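Local coordinates for protein Exo beta-1,2-glucooligosaccharide sophorohydrolase (non-reducing end) (Parabacteroides distasonis ATCC 8503, PDB 5Z06) that hydrolyses linear beta-1,2-glucan and beta-1,2-glucooligosaccharides of four or more units, releasing sophorose from the non-reducing end, at residues Asp19-Ala25 with Ala36-Val42; Glu522-Gly527 with Glu558-Met563; Leu190-Leu195 with Tyr257-Asp263. All coordinates share one frame; numbering follows the deposited sequence.

Interaction 1: Asp19-Ala25 with Ala36-Val42; sequences DYFYSQA and ARHHLPV
Ser23 and Leu40 mark the tight side of this contact, where a single hydroxyl serves both segments. Ser23 OG accepts a nearly straight bond from Leu40 N (2.8 Å) while it donates to Tyr20 O (2.6 Å). With chi1 at 64°, the hydroxyl lies between its own backbone N and carbonyl carbon and can meet both partners. Alongside, the His39 ring is wedged between Arg37 O over one face and Phe21 CA over the other, the latter a CH-pi contact 4.1 Å from the centroid. His39 ND1 then donates to Ser23 O at 2.9 Å, and Leu40 CD2 rests on Ala25 CB. The solvent side, where Ala36 to His39 make a type I' turn, is looser. There His38 ND1 reaches Ala25 O edge-on in a longer bond of 3.3 Å. Arg37 NH2 pairs with Asp19 OD2 (2.6 Å), the guanidinium and carboxylate planes 71° apart, and Asp19 OD1 is also bonded to Asn657. The turn region thus ties strand 23-28, at the rim of one antiparallel sheet, to the entrance of strand 42-43 in another. The bond to Ser23 O requires a hydrogen on His39 ND1, while on the outer side an exposed arginine reaches in to a buried carboxylate.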
loop_
_atom_site.group_PDB
_atom_site.type_symbol
_atom_site.label_atom_id
_atom_site.label_comp_id
_atom_site.label_asym_id
_atom_site.label_seq_id
_atom_site.Cartn_x
_atom_site.Cartn_y
_atom_site.Cartn_z
ATOM N N ASP A 19 -12.373 1.420 -17.778
ATOM C CA ASP A 19 -12.342 2.853 -17.627
ATOM C C ASP A 19 -11.347 3.261 -16.547
ATOM O O ASP A 19 -10.916 2.441 -15.752
ATOM C CB ASP A 19 -13.740 3.359 -17.268
ATOM C CG ASP A 19 -14.306 2.712 -16.005
ATOM O OD1 ASP A 19 -13.904 3.049 -14.874
ATOM O OD2 ASP A 19 -15.193 1.866 -16.137
ATOM N N TYR A 20 -11.019 4.549 -16.527
ATOM C CA TYR A 20 -9.908 5.049 -15.756
ATOM C C TYR A 20 -10.411 5.984 -14.667
ATOM O O TYR A 20 -10.980 7.054 -14.930
ATOM C CB TYR A 20 -8.880 5.757 -16.636
ATOM C CG TYR A 20 -7.643 6.108 -15.844
ATOM C CD1 TYR A 20 -6.944 5.113 -15.151
ATOM C CD2 TYR A 20 -7.196 7.428 -15.727
ATOM C CE1 TYR A 20 -5.831 5.419 -14.387
ATOM C CE2 TYR A 20 -6.064 7.725 -14.975
ATOM C CZ TYR A 20 -5.396 6.705 -14.300
ATOM O OH TYR A 20 -4.296 6.930 -13.519
ATOM N N PHE A 21 -10.191 5.561 -13.436
ATOM C CA PHE A 21 -10.775 6.216 -12.322
ATOM C C PHE A 21 -10.371 7.670 -12.313
ATOM O O PHE A 21 -11.212 8.527 -12.152
ATOM C CB PHE A 21 -10.400 5.548 -10.983
ATOM C CG PHE A 21 -10.909 6.321 -9.829
ATOM C CD1 PHE A 21 -12.190 6.130 -9.382
ATOM C CD2 PHE A 21 -10.149 7.323 -9.273
ATOM C CE1 PHE A 21 -12.703 6.896 -8.355
ATOM C CE2 PHE A 21 -10.657 8.103 -8.251
ATOM C CZ PHE A 21 -11.933 7.883 -7.784
ATOM N N TYR A 22 -9.092 7.928 -12.531
ATOM C CA TYR A 22 -8.542 9.278 -12.440
ATOM C C TYR A 22 -8.669 10.024 -13.756
ATOM O O TYR A 22 -7.688 10.524 -14.299
ATOM C CB TYR A 22 -7.083 9.199 -12.044
ATOM C CG TYR A 22 -6.891 8.651 -10.663
ATOM C CD1 TYR A 22 -7.130 9.439 -9.548
ATOM C CD2 TYR A 22 -6.484 7.344 -10.469
ATOM C CE1 TYR A 22 -6.948 8.938 -8.269
ATOM C CE2 TYR A 22 -6.313 6.841 -9.199
ATOM C CZ TYR A 22 -6.525 7.641 -8.115
ATOM O OH TYR A 22 -6.330 7.098 -6.886
ATOM N N SER A 23 -9.885 10.076 -14.266
ATOM C CA SER A 23 -10.187 10.849 -15.435
ATOM C C SER A 23 -11.613 11.305 -15.338
ATOM O O SER A 23 -12.413 10.798 -14.550
ATOM C CB SER A 23 -9.999 10.040 -16.710
ATOM O OG SER A 23 -10.898 8.962 -16.748
ATOM N N GLN A 24 -11.919 12.281 -16.154
ATOM C CA GLN A 24 -13.258 12.776 -16.251
ATOM C C GLN A 24 -13.521 12.901 -17.742
ATOM O O GLN A 24 -12.611 13.163 -18.526
ATOM C CB GLN A 24 -13.378 14.098 -15.509
ATOM C CG GLN A 24 -14.790 14.662 -15.441
ATOM C CD GLN A 24 -14.871 16.000 -14.699
ATOM O OE1 GLN A 24 -13.846 16.613 -14.351
ATOM N NE2 GLN A 24 -16.100 16.461 -14.461
ATOM N N ALA A 25 -14.758 12.662 -18.130
ATOM C CA ALA A 25 -15.184 12.915 -19.490
ATOM C C ALA A 25 -16.659 13.249 -19.437
ATOM O O ALA A 25 -17.455 12.521 -18.851
ATOM C CB ALA A 25 -14.901 11.733 -20.388
ATOM N N ALA A 36 -17.396 6.047 -19.389
ATOM C CA ALA A 36 -18.087 5.132 -18.504
ATOM C C ALA A 36 -18.167 5.870 -17.198
ATOM O O ALA A 36 -17.133 6.173 -16.606
ATOM C CB ALA A 36 -17.288 3.850 -18.346
ATOM N N ARG A 37 -19.378 6.221 -16.778
ATOM C CA ARG A 37 -19.604 6.975 -15.529
ATOM C C ARG A 37 -18.710 8.198 -15.452
ATOM O O ARG A 37 -18.166 8.521 -14.413
ATOM C CB ARG A 37 -19.394 6.097 -14.294
ATOM C CG ARG A 37 -20.284 4.876 -14.211
ATOM C CD ARG A 37 -19.782 3.959 -13.099
ATOM N NE ARG A 37 -18.827 3.010 -13.675
ATOM C CZ ARG A 37 -17.508 2.977 -13.498
ATOM N NH1 ARG A 37 -16.865 3.819 -12.689
ATOM N NH2 ARG A 37 -16.818 2.047 -14.146
ATOM N N HIS A 38 -18.593 8.879 -16.587
ATOM C CA HIS A 38 -17.819 10.093 -16.728
ATOM C C HIS A 38 -16.341 9.902 -16.521
ATOM O O HIS A 38 -15.653 10.840 -16.141
ATOM C CB HIS A 38 -18.395 11.216 -15.851
ATOM C CG HIS A 38 -19.838 11.467 -16.122
ATOM N ND1 HIS A 38 -20.284 11.949 -17.338
ATOM C CD2 HIS A 38 -20.942 11.242 -15.376
ATOM C CE1 HIS A 38 -21.602 12.059 -17.307
ATOM N NE2 HIS A 38 -22.027 11.632 -16.131
ATOM N N HIS A 39 -15.857 8.699 -16.823
ATOM C CA HIS A 39 -14.444 8.393 -16.830
ATOM C C HIS A 39 -14.137 8.027 -18.263
ATOM O O HIS A 39 -15.015 7.561 -19.004
ATOM C CB HIS A 39 -14.101 7.211 -15.932
ATOM C CG HIS A 39 -14.379 7.438 -14.477
ATOM N ND1 HIS A 39 -13.743 8.408 -13.732
ATOM C CD2 HIS A 39 -15.202 6.790 -13.618
ATOM C CE1 HIS A 39 -14.185 8.366 -12.487
ATOM N NE2 HIS A 39 -15.069 7.393 -12.391
ATOM N N LEU A 40 -12.885 8.231 -18.632
ATOM C CA LEU A 40 -12.393 7.887 -19.930
ATOM C C LEU A 40 -12.304 6.398 -20.049
ATOM O O LEU A 40 -11.990 5.740 -19.065
ATOM C CB LEU A 40 -11.012 8.478 -20.167
ATOM C CG LEU A 40 -11.033 9.952 -20.496
ATOM C CD1 LEU A 40 -9.607 10.461 -20.589
ATOM C CD2 LEU A 40 -11.762 10.199 -21.811
ATOM N N PRO A 41 -12.580 5.858 -21.248
ATOM C CA PRO A 41 -12.374 4.432 -21.426
ATOM C C PRO A 41 -10.915 4.092 -21.464
ATOM O O PRO A 41 -10.085 4.915 -21.841
ATOM C CB PRO A 41 -13.043 4.131 -22.773
ATOM C CG PRO A 41 -13.944 5.276 -23.022
ATOM C CD PRO A 41 -13.252 6.453 -22.406
ATOM N N VAL A 42 -10.604 2.878 -21.062
ATOM C CA VAL A 42 -9.260 2.374 -21.136
ATOM C C VAL A 42 -9.240 1.458 -22.333
ATOM O O VAL A 42 -9.955 0.459 -22.366
ATOM C CB VAL A 42 -8.893 1.585 -19.879
ATOM C CG1 VAL A 42 -7.552 0.890 -20.050
ATOM C CG2 VAL A 42 -8.830 2.529 -18.695
#

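Interaction 2: Glu522-Gly527 with Glu558-Met563; sequences ENLKVG and ENNQKM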
loop_
_atom_site.group_PDB
_atom_site.type_symbol
_atom_site.label_atom_id
_atom_site.label_comp_id
_atom_site.label_asym_id
_atom_site.label_seq_id
_atom_site.Cartn_x
_atom_site.Cartn_y
_atom_site.Cartn_z
ATOM N N GLU A 522 -23.613 -11.831 16.726
ATOM C CA GLU A 522 -22.444 -11.976 17.572
ATOM C C GLU A 522 -22.488 -10.916 18.639
ATOM O O GLU A 522 -22.456 -9.724 18.329
ATOM C CB GLU A 522 -21.162 -11.805 16.771
ATOM C CG GLU A 522 -20.921 -12.905 15.756
ATOM C CD GLU A 522 -20.696 -14.252 16.385
ATOM O OE1 GLU A 522 -20.274 -14.308 17.549
ATOM O OE2 GLU A 522 -20.936 -15.271 15.711
ATOM N N ASN A 523 -22.550 -11.360 19.893
ATOM C CA ASN A 523 -22.476 -10.462 20.996
ATOM C C ASN A 523 -21.046 -10.048 21.283
ATOM O O ASN A 523 -20.230 -10.861 21.698
ATOM C CB ASN A 523 -23.044 -11.049 22.253
ATOM C CG ASN A 523 -23.150 -9.999 23.302
ATOM O OD1 ASN A 523 -22.213 -9.784 24.057
ATOM N ND2 ASN A 523 -24.220 -9.230 23.249
ATOM N N LEU A 524 -20.789 -8.760 21.119
ATOM C CA LEU A 524 -19.468 -8.211 21.226
ATOM C C LEU A 524 -19.261 -7.709 22.642
ATOM O O LEU A 524 -19.847 -6.702 23.023
ATOM C CB LEU A 524 -19.335 -7.056 20.217
ATOM C CG LEU A 524 -17.942 -6.680 19.780
ATOM C CD1 LEU A 524 -17.220 -7.882 19.169
ATOM C CD2 LEU A 524 -18.014 -5.525 18.790
ATOM N N LYS A 525 -18.447 -8.410 23.430
ATOM C CA LYS A 525 -18.182 -7.971 24.805
ATOM C C LYS A 525 -17.411 -6.662 24.874
ATOM O O LYS A 525 -17.678 -5.805 25.708
ATOM C CB LYS A 525 -17.448 -9.051 25.579
ATOM C CG LYS A 525 -18.322 -10.254 25.923
ATOM C CD LYS A 525 -17.467 -11.368 26.511
ATOM C CE LYS A 525 -18.285 -12.532 27.032
ATOM N NZ LYS A 525 -18.187 -13.707 26.128
ATOM N N VAL A 526 -16.455 -6.492 23.983
ATOM C CA VAL A 526 -15.619 -5.312 23.984
ATOM C C VAL A 526 -15.554 -4.771 22.573
ATOM O O VAL A 526 -15.572 -5.519 21.592
ATOM C CB VAL A 526 -14.221 -5.686 24.467
ATOM C CG1 VAL A 526 -13.197 -4.593 24.155
ATOM C CG2 VAL A 526 -14.251 -5.993 25.957
ATOM N N GLY A 527 -15.431 -3.468 22.472
ATOM C CA GLY A 527 -15.133 -2.858 21.205
ATOM C C GLY A 527 -16.002 -1.666 20.935
ATOM O O GLY A 527 -17.204 -1.669 21.227
ATOM N N GLU A 558 -11.567 -14.738 21.245
ATOM C CA GLU A 558 -13.016 -14.842 21.157
ATOM C C GLU A 558 -13.629 -13.552 20.646
ATOM O O GLU A 558 -14.461 -13.565 19.741
ATOM C CB GLU A 558 -13.611 -15.166 22.530
ATOM C CG GLU A 558 -15.136 -15.228 22.588
ATOM C CD GLU A 558 -15.647 -15.012 23.995
ATOM O OE1 GLU A 558 -15.752 -16.004 24.741
ATOM O OE2 GLU A 558 -15.930 -13.836 24.365
ATOM N N ASN A 559 -13.212 -12.447 21.239
ATOM C CA ASN A 559 -13.783 -11.150 20.914
ATOM C C ASN A 559 -13.328 -10.629 19.538
ATOM O O ASN A 559 -14.136 -10.116 18.767
ATOM C CB ASN A 559 -13.431 -10.127 21.984
ATOM C CG ASN A 559 -14.419 -8.975 22.010
ATOM O OD1 ASN A 559 -15.597 -9.162 22.331
ATOM N ND2 ASN A 559 -13.960 -7.791 21.636
ATOM N N ASN A 560 -12.027 -10.751 19.260
ATOM C CA ASN A 560 -11.463 -10.384 17.966
ATOM C C ASN A 560 -12.136 -11.189 16.863
ATOM O O ASN A 560 -12.526 -10.641 15.838
ATOM C CB ASN A 560 -9.948 -10.639 17.919
ATOM C CG ASN A 560 -9.161 -9.667 18.766
ATOM O OD1 ASN A 560 -9.723 -8.775 19.412
ATOM N ND2 ASN A 560 -7.849 -9.850 18.789
ATOM N N GLN A 561 -12.282 -12.488 17.091
ATOM C CA GLN A 561 -12.892 -13.359 16.094
ATOM C C GLN A 561 -14.307 -12.901 15.771
ATOM O O GLN A 561 -14.713 -12.923 14.615
ATOM C CB GLN A 561 -12.886 -14.801 16.565
ATOM C CG GLN A 561 -13.529 -15.802 15.617
ATOM C CD GLN A 561 -13.580 -17.174 16.223
ATOM O OE1 GLN A 561 -14.135 -17.350 17.308
ATOM N NE2 GLN A 561 -13.003 -18.150 15.543
ATOM N N LYS A 562 -15.038 -12.485 16.796
ATOM C CA LYS A 562 -16.342 -11.900 16.594
ATOM C C LYS A 562 -16.299 -10.689 15.697
ATOM O O LYS A 562 -17.171 -10.542 14.837
ATOM C CB LYS A 562 -16.979 -11.509 17.919
ATOM C CG LYS A 562 -17.600 -12.690 18.613
ATOM C CD LYS A 562 -18.045 -12.292 19.989
ATOM C CE LYS A 562 -18.558 -13.478 20.763
ATOM N NZ LYS A 562 -18.887 -12.989 22.119
ATOM N N MET A 563 -15.307 -9.822 15.904
ATOM C CA MET A 563 -15.138 -8.683 15.021
ATOM C C MET A 563 -14.937 -9.107 13.554
ATOM O O MET A 563 -15.550 -8.546 12.655
ATOM C CB MET A 563 -14.021 -7.786 15.504
ATOM C CG MET A 563 -14.369 -7.129 16.830
ATOM S SD MET A 563 -13.013 -6.121 17.440
ATOM C CE MET A 563 -13.765 -5.420 18.900
#
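Asn559 presents its side-chain amide to the backbone of Val526 and engages both of that residue's polar main-chain atoms. Its ND2 donates to Val526 O at 2.8 Å in an almost linear bond (176°), with the acceptor lying in the amide plane but approached from above its own carbonyl plane. The OD1 of the same group takes Val526 N in a longer bond of 3.3 Å. These two bonds fix the rotation of the amide; the side chain already leaves the helix toward 522-527, and CG anti to the backbone N (chi1 -157°) sets the amide beside Val526. One helical turn on, Lys562 runs out extended beyond CG and delivers NZ to Asn523 O at 2.6 Å, nearly in line with the carbonyl. On its way the aliphatic part crosses Glu522 at a slant, OE1 of Glu522 lying 3.3 Å from Lys562 CG; the OE2 of that glutamate makes its salt bridge with Lys565. Lys525 crosses Glu558 at about a right angle, its NZ meeting OE2 on the syn side (2.9 Å). Lys562 NZ is a more distant member of this network, and the carboxylate would be expected to ease the closeness of the two ammonium groups. On the buried flank Leu524 CD1 meets Met563 CG at 3.8 Å, again roughly at right angles. The extended Met563 brings CE to 3.7 Å from Gly527 CA, a place where any beta carbon would collide with that methyl. The arrangement is that of a short strand's end and the loop after it, laid along one face of a helix and backbone-bonded by Asn559 and Lys562, three residues apart, here on helix 556-573 of the glycoamylase-like region, whose relatives form (alpha/alpha)6 barrels.

Interaction 3: Leu190-Leu195 with Tyr257-Asp263; sequences LNAPVL and YKVTAVD
Ala261 O is covered by the end of Leu190: CG, CD1 and CD2 all lie against it in van der Waals contact, CD2 nearest at 3.4 Å. The contact bridges the two sheets of a beta sandwich whose strand order, three strands against four, matches a fibronectin type III fold; 190-195 leads into the first strand and 257-263 covers the later part of the sixth. Strands 194-200 and 254-262 lie in different sheets, the segments 190-195 and 257-263 run in roughly opposite directions (157°), and side chains packing on one another and on backbone carbonyls join them. Leu190 has CG anti to the backbone N (chi1 -169°), and this turns CD1 over Ala261 CB and Asp263 CB, each 4.0 Å away. Replacing Leu190 by an alanine removes both methyls and is likely to open a gap over Ala261 O and the beta carbon of Asp263. The carboxylate of Asp263 has its own partner in Asn267, just as Ala192 N bonds to Asn270. Farther along, Pro193 sets its ring across Val259 at about a right angle, CG touching CG1 at 3.6 Å. Trp209 also packs against the proline, while Ile207 touches Val259, so strand 204-210 continues the apolar layer. Val259 serves two neighbours with its two branches: CG1 faces the proline, and CG2 lies 3.8 Å from Leu195 CD1. The other methyl of that leucine, Leu195 CD2, sits 3.4 Å from Tyr257 O.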
loop_
_atom_site.group_PDB
_atom_site.type_symbol
_atom_site.label_atom_id
_atom_site.label_comp_id
_atom_site.label_asym_id
_atom_site.label_seq_id
_atom_site.Cartn_x
_atom_site.Cartn_y
_atom_site.Cartn_z
ATOM N N LEU A 190 23.127 1.124 -21.829
ATOM C CA LEU A 190 21.774 0.620 -21.609
ATOM C C LEU A 190 21.771 -0.901 -21.726
ATOM O O LEU A 190 21.592 -1.474 -22.796
ATOM C CB LEU A 190 20.811 1.266 -22.603
ATOM C CG LEU A 190 19.309 1.070 -22.361
ATOM C CD1 LEU A 190 18.832 1.741 -21.082
ATOM C CD2 LEU A 190 18.513 1.592 -23.545
ATOM N N ASN A 191 21.965 -1.549 -20.590
ATOM C CA ASN A 191 22.143 -2.986 -20.526
ATOM C C ASN A 191 20.848 -3.656 -20.140
ATOM O O ASN A 191 20.023 -3.085 -19.422
ATOM C CB ASN A 191 23.228 -3.326 -19.505
ATOM C CG ASN A 191 24.495 -2.525 -19.736
ATOM O OD1 ASN A 191 25.011 -1.864 -18.833
ATOM N ND2 ASN A 191 24.954 -2.519 -20.975
ATOM N N ALA A 192 20.673 -4.871 -20.645
ATOM C CA ALA A 192 19.600 -5.733 -20.218
ATOM C C ALA A 192 19.772 -6.008 -18.732
ATOM O O ALA A 192 20.904 -6.217 -18.261
ATOM C CB ALA A 192 19.639 -7.048 -20.984
ATOM N N PRO A 193 18.661 -5.998 -17.981
ATOM C CA PRO A 193 18.772 -6.548 -16.652
ATOM C C PRO A 193 19.033 -8.045 -16.737
ATOM O O PRO A 193 18.651 -8.689 -17.723
ATOM C CB PRO A 193 17.396 -6.269 -16.047
ATOM C CG PRO A 193 16.478 -6.213 -17.207
ATOM C CD PRO A 193 17.280 -5.597 -18.304
ATOM N N VAL A 194 19.694 -8.581 -15.721
ATOM C CA VAL A 194 19.785 -10.024 -15.561
ATOM C C VAL A 194 18.410 -10.508 -15.102
ATOM O O VAL A 194 18.020 -10.225 -13.981
ATOM C CB VAL A 194 20.868 -10.435 -14.534
ATOM C CG1 VAL A 194 20.879 -11.951 -14.322
ATOM C CG2 VAL A 194 22.249 -9.964 -14.997
ATOM N N LEU A 195 17.683 -11.194 -15.984
ATOM C CA LEU A 195 16.422 -11.861 -15.643
ATOM C C LEU A 195 16.705 -13.205 -14.988
ATOM O O LEU A 195 17.272 -14.115 -15.609
ATOM C CB LEU A 195 15.575 -12.034 -16.895
ATOM C CG LEU A 195 14.098 -12.403 -16.781
ATOM C CD1 LEU A 195 13.359 -11.440 -15.871
ATOM C CD2 LEU A 195 13.488 -12.383 -18.175
ATOM N N TYR A 257 9.424 -15.171 -21.033
ATOM C CA TYR A 257 9.578 -13.760 -20.726
ATOM C C TYR A 257 10.987 -13.253 -20.993
ATOM O O TYR A 257 11.980 -13.947 -20.787
ATOM C CB TYR A 257 9.205 -13.481 -19.275
ATOM C CG TYR A 257 7.775 -13.782 -18.972
ATOM C CD1 TYR A 257 6.793 -12.820 -19.135
ATOM C CD2 TYR A 257 7.399 -15.035 -18.507
ATOM C CE1 TYR A 257 5.456 -13.104 -18.851
ATOM C CE2 TYR A 257 6.071 -15.336 -18.235
ATOM C CZ TYR A 257 5.111 -14.366 -18.397
ATOM O OH TYR A 257 3.815 -14.646 -18.099
ATOM N N LYS A 258 11.027 -11.996 -21.399
ATOM C CA LYS A 258 12.216 -11.336 -21.841
ATOM C C LYS A 258 12.025 -9.910 -21.380
ATOM O O LYS A 258 10.940 -9.337 -21.551
ATOM C CB LYS A 258 12.239 -11.383 -23.359
ATOM C CG LYS A 258 13.578 -11.594 -24.010
ATOM C CD LYS A 258 13.389 -12.035 -25.464
ATOM C CE LYS A 258 12.471 -11.076 -26.222
ATOM N NZ LYS A 258 12.578 -11.220 -27.695
ATOM N N VAL A 259 13.065 -9.327 -20.809
ATOM C CA VAL A 259 12.955 -7.975 -20.299
ATOM C C VAL A 259 14.050 -7.110 -20.903
ATOM O O VAL A 259 15.207 -7.524 -20.993
ATOM C CB VAL A 259 13.044 -7.992 -18.770
ATOM C CG1 VAL A 259 13.002 -6.576 -18.200
ATOM C CG2 VAL A 259 11.913 -8.841 -18.208
ATOM N N THR A 260 13.678 -5.899 -21.299
ATOM C CA THR A 260 14.647 -4.898 -21.747
ATOM C C THR A 260 14.581 -3.696 -20.812
ATOM O O THR A 260 13.594 -3.524 -20.110
ATOM C CB THR A 260 14.345 -4.425 -23.190
ATOM O OG1 THR A 260 13.081 -3.770 -23.228
ATOM C CG2 THR A 260 14.317 -5.594 -24.172
ATOM N N ALA A 261 15.648 -2.891 -20.809
ATOM C CA ALA A 261 15.672 -1.576 -20.155
ATOM C C ALA A 261 15.493 -0.481 -21.196
ATOM O O ALA A 261 16.106 -0.517 -22.258
ATOM C CB ALA A 261 16.974 -1.371 -19.405
ATOM N N VAL A 262 14.654 0.495 -20.878
ATOM C CA VAL A 262 14.326 1.589 -21.777
ATOM C C VAL A 262 14.757 2.873 -21.086
ATOM O O VAL A 262 14.417 3.085 -19.928
ATOM C CB VAL A 262 12.820 1.620 -22.072
ATOM C CG1 VAL A 262 12.444 2.767 -23.003
ATOM C CG2 VAL A 262 12.384 0.291 -22.668
ATOM N N ASP A 263 15.523 3.714 -21.788
ATOM C CA ASP A 263 15.949 5.006 -21.241
ATOM C C ASP A 263 14.911 6.062 -21.569
ATOM O O ASP A 263 13.942 5.784 -22.285
ATOM C CB ASP A 263 17.367 5.390 -21.723
ATOM C CG ASP A 263 17.451 5.733 -23.221
ATOM O OD1 ASP A 263 16.459 6.160 -23.839
ATOM O OD2 ASP A 263 18.558 5.576 -23.774
#

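How the interactions relate
The three contacts are separate examples of chain segments joined by different means, bonded and charged in interactions 1 and 2 and almost wholly apolar in interaction 3. Interactions 1 and 3 belong to the beta-rich N-terminal part, their centres about 32 Å apart and their nearest atoms about 19 Å. The bound calcium ion, held by Glu12, Asn13, Thr49, Asn52 and Asp175, lies about 8 Å from the side chain of Val42 and 12 Å from that of Val262. The side chain of Tyr20 lies about 3 Å from a bound glycerol, probably from the crystallisation liquor. Interaction 2, in the glycoamylase-like region, is centred about 41 Å from interaction 1 and 52 Å from interaction 3, across the chain's centre from the latter.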